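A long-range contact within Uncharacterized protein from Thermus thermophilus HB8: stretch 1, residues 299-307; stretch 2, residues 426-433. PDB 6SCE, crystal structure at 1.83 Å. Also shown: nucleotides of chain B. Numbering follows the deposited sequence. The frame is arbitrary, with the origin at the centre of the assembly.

Stretch 1 299-307: SEQAVPLYA
Stretch 2 426-433: EDLLALRG

Two helices that cross obliquely can pack without a single direct hydrogen bond between them, provided that their side chains interlock and water serves the polar groups at the margins. Here stretch 1 begins as a loop in which Ser 299 (-153°/-158°) and Gln 301 (-89°/121°) are extended while Glu 300 (-67°/-38°) is helical in phi/psi, and it leads by way of Ala 302 (-81°/-27°) into a helix that includes 303-307, while stretch 2 is the end of a helix that came in from earlier in the chain. The axes approach to 9.8 Å with their N-to-C directions 123° apart, and the register places Ala 302 CA 5.6 Å from Arg 432 CA and Tyr 306 CA 6.4 Å from Leu 428 CA.

The apolar centre is built from leucines with one conformation. Leu 428 (176°, 59°) and Leu 431 (178°, 68°) are both t, p, as is Leu 305 (-172°, 47°). Leu 431 directs its CA-to-CB bond toward stretch 1 and lays CD2 3.8 Å from Tyr 306 CB and 4.2 Å from Ala 302 CB; its CD1 lies 4.0 Å from Leu 305 CD2. Leu 428 leaves its helix sideways, yet the t, p rotamer brings CD1 to 4.0 Å from Ala 302 CB and 3.9 Å from Tyr 306 CB, while CD2 meets Val 303 CG2 at 3.8 Å. Ala 302, with only a methyl group, allows the close backbone approach: its CB is 4.2 Å from Arg 432 CA. Its carbonyl O accepts from Tyr 306 N at 3.1 Å.

The CA-to-CB bond of Tyr 306 (chi1 -171°, t; chi2 55°) points toward stretch 2, and its ring runs along helix 426-432 toward its N-terminal side, so that Leu 428 N lies over one ring face and OH comes 3.5 Å from Asp 427 CB. Asp 427 is m (-71°), with chi2 -8°. Water 2 joins the two side chains, 2.5 Å from Tyr 306 OH and donating to Asp 427 OD2 at 2.5 Å.

At the other end, Glu 300 (174°, 63°, 30°) starts away from stretch 2, but its carboxylate returns. Arg 432 (178°, 60°, -179°, 75°) starts sideways, turns at chi2 (p) and brings its guanidinium nearer stretch 1. The resulting salt bridge is long, 3.8 Å from Glu 300 OE2 to Arg 432 NH2; the oxygen lies well out of the guanidinium plane, so the attraction is one of charge alone. Water 1 accepts from Arg 432 NE at 3.3 Å and lies 3.1 Å from Glu 300 OE2, within reach of donating to it. Gly 433 (113°/20°) then closes the helix in a Schellman motif, its N bonded to Ala 430 O at 2.9 Å.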

ATOM      1  N   SER A 299       6.798  -6.259   2.407  1.00 24.86           N
ATOM      2  CA  SER A 299       5.355  -6.149   2.508  1.00 24.06           C
ATOM      3  C   SER A 299       4.787  -5.297   1.364  1.00 24.30           C
ATOM      4  O   SER A 299       5.406  -5.212   0.305  1.00 24.44           O
ATOM      5  CB  SER A 299       4.949  -5.696   3.901  1.00 24.14           C
ATOM      6  OG  SER A 299       5.465  -4.418   4.236  1.00 24.41           O
ATOM      7  N   GLU A 300       3.601  -4.721   1.525  1.00 24.98           N
ATOM      8  CA  GLU A 300       2.868  -4.193   0.394  1.00 26.87           C
ATOM      9  C   GLU A 300       3.563  -2.986  -0.254  1.00 26.87           C
ATOM     10  O   GLU A 300       3.583  -2.854  -1.469  1.00 27.11           O
ATOM     11  CB  GLU A 300       1.425  -3.856   0.801  1.00 29.97           C
ATOM     12  CG  GLU A 300       0.605  -3.157  -0.281  1.00 35.52           C
ATOM     13  CD  GLU A 300       0.388  -4.000  -1.537  1.00 45.04           C
ATOM     14  OE1 GLU A 300       0.352  -5.244  -1.401  1.00 46.40           O
ATOM     15  OE2 GLU A 300       0.230  -3.415  -2.658  1.00 48.86           O
ATOM     16  N   GLN A 301       4.165  -2.116   0.539  1.00 25.60           N
ATOM     17  CA  GLN A 301       4.783  -0.908  -0.049  1.00 24.47           C
ATOM     18  C   GLN A 301       6.210  -1.145  -0.460  1.00 25.81           C
ATOM     19  O   GLN A 301       7.049  -1.473   0.359  1.00 24.41           O
ATOM     20  CB  GLN A 301       4.704   0.259   0.911  1.00 23.76           C
ATOM     21  CG  GLN A 301       3.313   0.612   1.319  1.00 24.11           C
ATOM     22  CD  GLN A 301       2.397   0.872   0.144  1.00 26.70           C
ATOM     23  OE1 GLN A 301       2.750   1.620  -0.780  1.00 28.71           O
ATOM     24  NE2 GLN A 301       1.190   0.309   0.190  1.00 26.53           N
ATOM     25  N   ALA A 302       6.499  -0.958  -1.742  1.00 24.96           N
ATOM     26  CA  ALA A 302       7.868  -1.109  -2.227  1.00 26.29           C
ATOM     27  C   ALA A 302       8.742   0.121  -1.981  1.00 25.69           C
ATOM     28  O   ALA A 302       9.931  -0.009  -1.857  1.00 23.90           O
ATOM     29  CB  ALA A 302       7.855  -1.411  -3.715  1.00 29.44           C
ATOM     30  N   VAL A 303       8.150   1.314  -1.907  1.00 24.73           N
ATOM     31  CA  VAL A 303       8.967   2.540  -1.845  1.00 25.92           C
ATOM     32  C   VAL A 303       9.945   2.588  -0.648  1.00 24.22           C
ATOM     33  O   VAL A 303      11.089   2.950  -0.828  1.00 24.06           O
ATOM     34  CB  VAL A 303       8.095   3.810  -1.931  1.00 25.40           C
ATOM     35  CG1 VAL A 303       8.879   5.058  -1.580  1.00 26.51           C
ATOM     36  CG2 VAL A 303       7.507   3.950  -3.338  1.00 28.51           C
ATOM     37  N   PRO A 304       9.508   2.205   0.575  1.00 23.47           N
ATOM     38  CA  PRO A 304      10.442   2.251   1.688  1.00 24.50           C
ATOM     39  C   PRO A 304      11.650   1.362   1.508  1.00 24.86           C
ATOM     40  O   PRO A 304      12.772   1.718   1.890  1.00 25.81           O
ATOM     41  CB  PRO A 304       9.589   1.796   2.881  1.00 24.22           C
ATOM     42  CG  PRO A 304       8.189   2.208   2.512  1.00 25.07           C
ATOM     43  CD  PRO A 304       8.124   1.974   1.019  1.00 24.30           C
ATOM     44  N   LEU A 305      11.438   0.188   0.933  1.00 25.51           N
ATOM     45  CA  LEU A 305      12.536  -0.704   0.648  1.00 25.03           C
ATOM     46  C   LEU A 305      13.477  -0.116  -0.388  1.00 25.13           C
ATOM     47  O   LEU A 305      14.696  -0.237  -0.288  1.00 25.96           O
ATOM     48  CB  LEU A 305      12.000  -2.033   0.135  1.00 26.44           C
ATOM     49  CG  LEU A 305      13.021  -3.168  -0.039  1.00 26.42           C
ATOM     50  CD1 LEU A 305      13.958  -3.387   1.122  1.00 28.43           C
ATOM     51  CD2 LEU A 305      12.224  -4.439  -0.298  1.00 28.90           C
ATOM     52  N   TYR A 306      12.905   0.524  -1.386  1.00 26.90           N
ATOM     53  CA  TYR A 306      13.704   1.177  -2.415  1.00 27.06           C
ATOM     54  C   TYR A 306      14.513   2.356  -1.818  1.00 26.42           C
ATOM     55  O   TYR A 306      15.676   2.527  -2.131  1.00 26.13           O
ATOM     56  CB  TYR A 306      12.815   1.655  -3.526  1.00 26.56           C
ATOM     57  CG  TYR A 306      13.572   2.151  -4.728  1.00 28.06           C
ATOM     58  CD1 TYR A 306      14.506   1.346  -5.348  1.00 30.26           C
ATOM     59  CD2 TYR A 306      13.335   3.394  -5.258  1.00 30.63           C
ATOM     60  CE1 TYR A 306      15.207   1.768  -6.459  1.00 32.01           C
ATOM     61  CE2 TYR A 306      14.027   3.833  -6.383  1.00 30.23           C
ATOM     62  CZ  TYR A 306      14.961   3.016  -6.974  1.00 31.86           C
ATOM     63  OH  TYR A 306      15.664   3.423  -8.084  1.00 32.89           O
ATOM     64  N   ALA A 307      13.873   3.155  -0.966  1.00 27.23           N
ATOM     65  CA  ALA A 307      14.572   4.230  -0.285  1.00 26.84           C
ATOM     66  C   ALA A 307      15.716   3.687   0.519  1.00 26.77           C
ATOM     67  O   ALA A 307      16.809   4.251   0.515  1.00 28.63           O
ATOM     68  CB  ALA A 307      13.621   5.016   0.608  1.00 28.09           C
ATOM     69  N   GLU A 426      11.771   2.696 -13.287  1.00 37.63           N
ATOM     70  CA  GLU A 426      11.786   1.325 -13.738  1.00 39.95           C
ATOM     71  C   GLU A 426      12.371   0.378 -12.663  1.00 39.38           C
ATOM     72  O   GLU A 426      11.982  -0.785 -12.608  1.00 35.90           O
ATOM     73  CB  GLU A 426      12.503   1.171 -15.090  1.00 41.05           C
ATOM     74  CG  GLU A 426      13.951   1.625 -15.136  1.00 43.11           C
ATOM     75  CD  GLU A 426      14.127   3.123 -15.363  1.00 44.84           C
ATOM     76  OE1 GLU A 426      13.159   3.923 -15.237  1.00 43.38           O
ATOM     77  OE2 GLU A 426      15.271   3.512 -15.655  1.00 50.01           O
ATOM     78  N   ASP A 427      13.276   0.882 -11.813  1.00 36.27           N
ATOM     79  CA  ASP A 427      13.848   0.077 -10.728  1.00 35.96           C
ATOM     80  C   ASP A 427      12.827  -0.113  -9.632  1.00 34.37           C
ATOM     81  O   ASP A 427      12.624  -1.226  -9.162  1.00 35.18           O
ATOM     82  CB  ASP A 427      15.143   0.687 -10.175  1.00 38.49           C
ATOM     83  CG  ASP A 427      16.303   0.573 -11.152  1.00 43.47           C
ATOM     84  OD1 ASP A 427      16.150  -0.098 -12.175  1.00 45.62           O
ATOM     85  OD2 ASP A 427      17.367   1.166 -10.921  1.00 46.71           O
ATOM     86  N   LEU A 428      12.160   0.962  -9.229  1.00 33.65           N
ATOM     87  CA  LEU A 428      11.094   0.824  -8.269  1.00 35.25           C
ATOM     88  C   LEU A 428      10.051  -0.188  -8.755  1.00 35.18           C
ATOM     89  O   LEU A 428       9.619  -1.080  -7.994  1.00 32.34           O
ATOM     90  CB  LEU A 428      10.437   2.165  -7.983  1.00 34.33           C
ATOM     91  CG  LEU A 428       9.233   2.130  -7.049  1.00 33.72           C
ATOM     92  CD1 LEU A 428       9.620   1.555  -5.691  1.00 31.78           C
ATOM     93  CD2 LEU A 428       8.715   3.549  -6.916  1.00 33.26           C
ATOM     94  N   LEU A 429       9.643  -0.060 -10.018  1.00 33.14           N
ATOM     95  CA  LEU A 429       8.632  -0.947 -10.568  1.00 32.85           C
ATOM     96  C   LEU A 429       9.073  -2.429 -10.590  1.00 30.79           C
ATOM     97  O   LEU A 429       8.248  -3.313 -10.330  1.00 31.22           O
ATOM     98  CB  LEU A 429       8.220  -0.484 -11.980  1.00 34.19           C
ATOM     99  CG  LEU A 429       7.243   0.685 -12.045  1.00 35.43           C
ATOM    100  CD1 LEU A 429       7.266   1.292 -13.443  1.00 37.25           C
ATOM    101  CD2 LEU A 429       5.828   0.276 -11.680  1.00 36.80           C
ATOM    102  N   ALA A 430      10.345  -2.676 -10.894  1.00 30.98           N
ATOM    103  CA  ALA A 430      10.912  -4.014 -10.823  1.00 34.18           C
ATOM    104  C   ALA A 430      10.774  -4.560  -9.395  1.00 37.61           C
ATOM    105  O   ALA A 430      10.291  -5.677  -9.161  1.00 33.89           O
ATOM    106  CB  ALA A 430      12.364  -3.979 -11.252  1.00 34.87           C
ATOM    107  N   LEU A 431      11.136  -3.730  -8.421  1.00 38.06           N
ATOM    108  CA  LEU A 431      11.069  -4.155  -7.027  1.00 38.29           C
ATOM    109  C   LEU A 431       9.657  -4.530  -6.657  1.00 33.82           C
ATOM    110  O   LEU A 431       9.416  -5.460  -5.892  1.00 36.86           O
ATOM    111  CB  LEU A 431      11.615  -3.052  -6.110  1.00 35.21           C
ATOM    112  CG  LEU A 431      11.577  -3.305  -4.613  1.00 36.88           C
ATOM    113  CD1 LEU A 431      12.549  -4.417  -4.271  1.00 36.85           C
ATOM    114  CD2 LEU A 431      11.967  -2.003  -3.917  1.00 37.89           C
ATOM    115  N   ARG A 432       8.715  -3.796  -7.217  1.00 34.08           N
ATOM    116  CA  ARG A 432       7.317  -4.029  -7.012  1.00 34.26           C
ATOM    117  C   ARG A 432       6.762  -5.245  -7.721  1.00 33.12           C
ATOM    118  O   ARG A 432       5.711  -5.701  -7.355  1.00 34.17           O
ATOM    119  CB  ARG A 432       6.535  -2.833  -7.509  1.00 34.10           C
ATOM    120  CG  ARG A 432       5.023  -2.920  -7.413  1.00 33.10           C
ATOM    121  CD  ARG A 432       4.559  -3.113  -5.977  1.00 32.77           C
ATOM    122  NE  ARG A 432       3.113  -3.206  -5.943  1.00 33.09           N
ATOM    123  CZ  ARG A 432       2.423  -4.279  -6.336  1.00 35.19           C
ATOM    124  NH1 ARG A 432       3.041  -5.397  -6.738  1.00 35.97           N
ATOM    125  NH2 ARG A 432       1.116  -4.243  -6.294  1.00 32.12           N
ATOM    126  N   GLY A 433       7.457  -5.756  -8.719  1.00 33.45           N
ATOM    127  CA  GLY A 433       6.947  -6.903  -9.478  1.00 35.35           C
ATOM    128  C   GLY A 433       6.577  -6.639 -10.926  1.00 37.29           C
ATOM    129  O   GLY A 433       5.808  -7.407 -11.515  1.00 37.15           O
TER
ATOM    130  P     A B   4       3.265  -1.591   4.638  1.00 24.10           P
ATOM    131  OP1   A B   4       1.967  -0.984   4.230  1.00 24.37           O
ATOM    132  OP2   A B   4       4.205  -2.101   3.578  1.00 24.98           O
ATOM    133  O5'   A B   4       4.025  -0.548   5.581  1.00 24.33           O
ATOM    134  C5'   A B   4       4.665   0.575   4.957  1.00 23.82           C
ATOM    135  C4'   A B   4       4.715   1.704   5.958  1.00 22.03           C
ATOM    136  O4'   A B   4       5.636   2.731   5.488  1.00 24.07           O
ATOM    137  C3'   A B   4       3.371   2.391   6.153  1.00 22.84           C
ATOM    138  O3'   A B   4       3.138   2.885   7.470  1.00 22.79           O
ATOM    139  C2'   A B   4       3.505   3.579   5.196  1.00 24.16           C
ATOM    140  O2'   A B   4       2.588   4.612   5.476  1.00 24.40           O
ATOM    141  C1'   A B   4       4.949   3.959   5.466  1.00 23.12           C
ATOM    142  N9    A B   4       5.546   4.848   4.479  1.00 25.46           N
ATOM    143  C8    A B   4       6.208   6.011   4.783  1.00 24.03           C
ATOM    144  N7    A B   4       6.604   6.663   3.721  1.00 23.12           N
ATOM    145  C5    A B   4       6.146   5.907   2.646  1.00 24.55           C
ATOM    146  C6    A B   4       6.239   6.075   1.249  1.00 26.67           C
ATOM    147  N6    A B   4       6.819   7.122   0.652  1.00 26.05           N
ATOM    148  N1    A B   4       5.648   5.135   0.469  1.00 26.50           N
ATOM    149  C2    A B   4       5.036   4.102   1.063  1.00 27.21           C
ATOM    150  N3    A B   4       4.906   3.826   2.365  1.00 25.22           N
ATOM    151  C4    A B   4       5.490   4.774   3.112  1.00 24.54           C
ATOM    152  P     A B   3       0.452  -2.819  11.207  1.00 26.45           P
ATOM    153  OP1   A B   3       0.841  -3.707  12.377  1.00 23.87           O
ATOM    154  OP2   A B   3       0.741  -1.362  11.447  1.00 27.62           O
ATOM    155  O5'   A B   3       1.195  -3.331   9.903  1.00 25.07           O
ATOM    156  C5'   A B   3       0.840  -2.912   8.577  1.00 27.44           C
ATOM    157  C4'   A B   3       1.855  -3.522   7.638  1.00 26.31           C
ATOM    158  O4'   A B   3       1.738  -4.976   7.667  1.00 25.77           O
ATOM    159  C3'   A B   3       1.732  -3.111   6.176  1.00 23.64           C
ATOM    160  O3'   A B   3       3.024  -2.721   5.753  1.00 24.07           O
ATOM    161  C2'   A B   3       1.256  -4.403   5.491  1.00 25.10           C
ATOM    162  O2'   A B   3       1.638  -4.509   4.137  1.00 24.69           O
ATOM    163  C1'   A B   3       1.933  -5.454   6.361  1.00 24.92           C
ATOM    164  N9    A B   3       1.321  -6.761   6.283  1.00 28.50           N
ATOM    165  C8    A B   3      -0.018  -7.045   6.408  1.00 29.33           C
ATOM    166  N7    A B   3      -0.264  -8.337   6.329  1.00 29.41           N
ATOM    167  C5    A B   3       0.983  -8.921   6.185  1.00 28.52           C
ATOM    168  C6    A B   3       1.384 -10.266   6.066  1.00 29.27           C
ATOM    169  N6    A B   3       0.528 -11.283   6.120  1.00 31.99           N
ATOM    170  N1    A B   3       2.712 -10.504   5.961  1.00 27.40           N
ATOM    171  C2    A B   3       3.561  -9.469   5.951  1.00 29.23           C
ATOM    172  N3    A B   3       3.300  -8.158   6.048  1.00 28.27           N
ATOM    173  C4    A B   3       1.973  -7.958   6.164  1.00 28.12           C
HETATM  174  O   HOH W   1       2.103  -1.173  -3.574  1.00 35.01           O
HETATM  175  O   HOH W   2      17.715   2.031  -8.593  1.00 39.68           O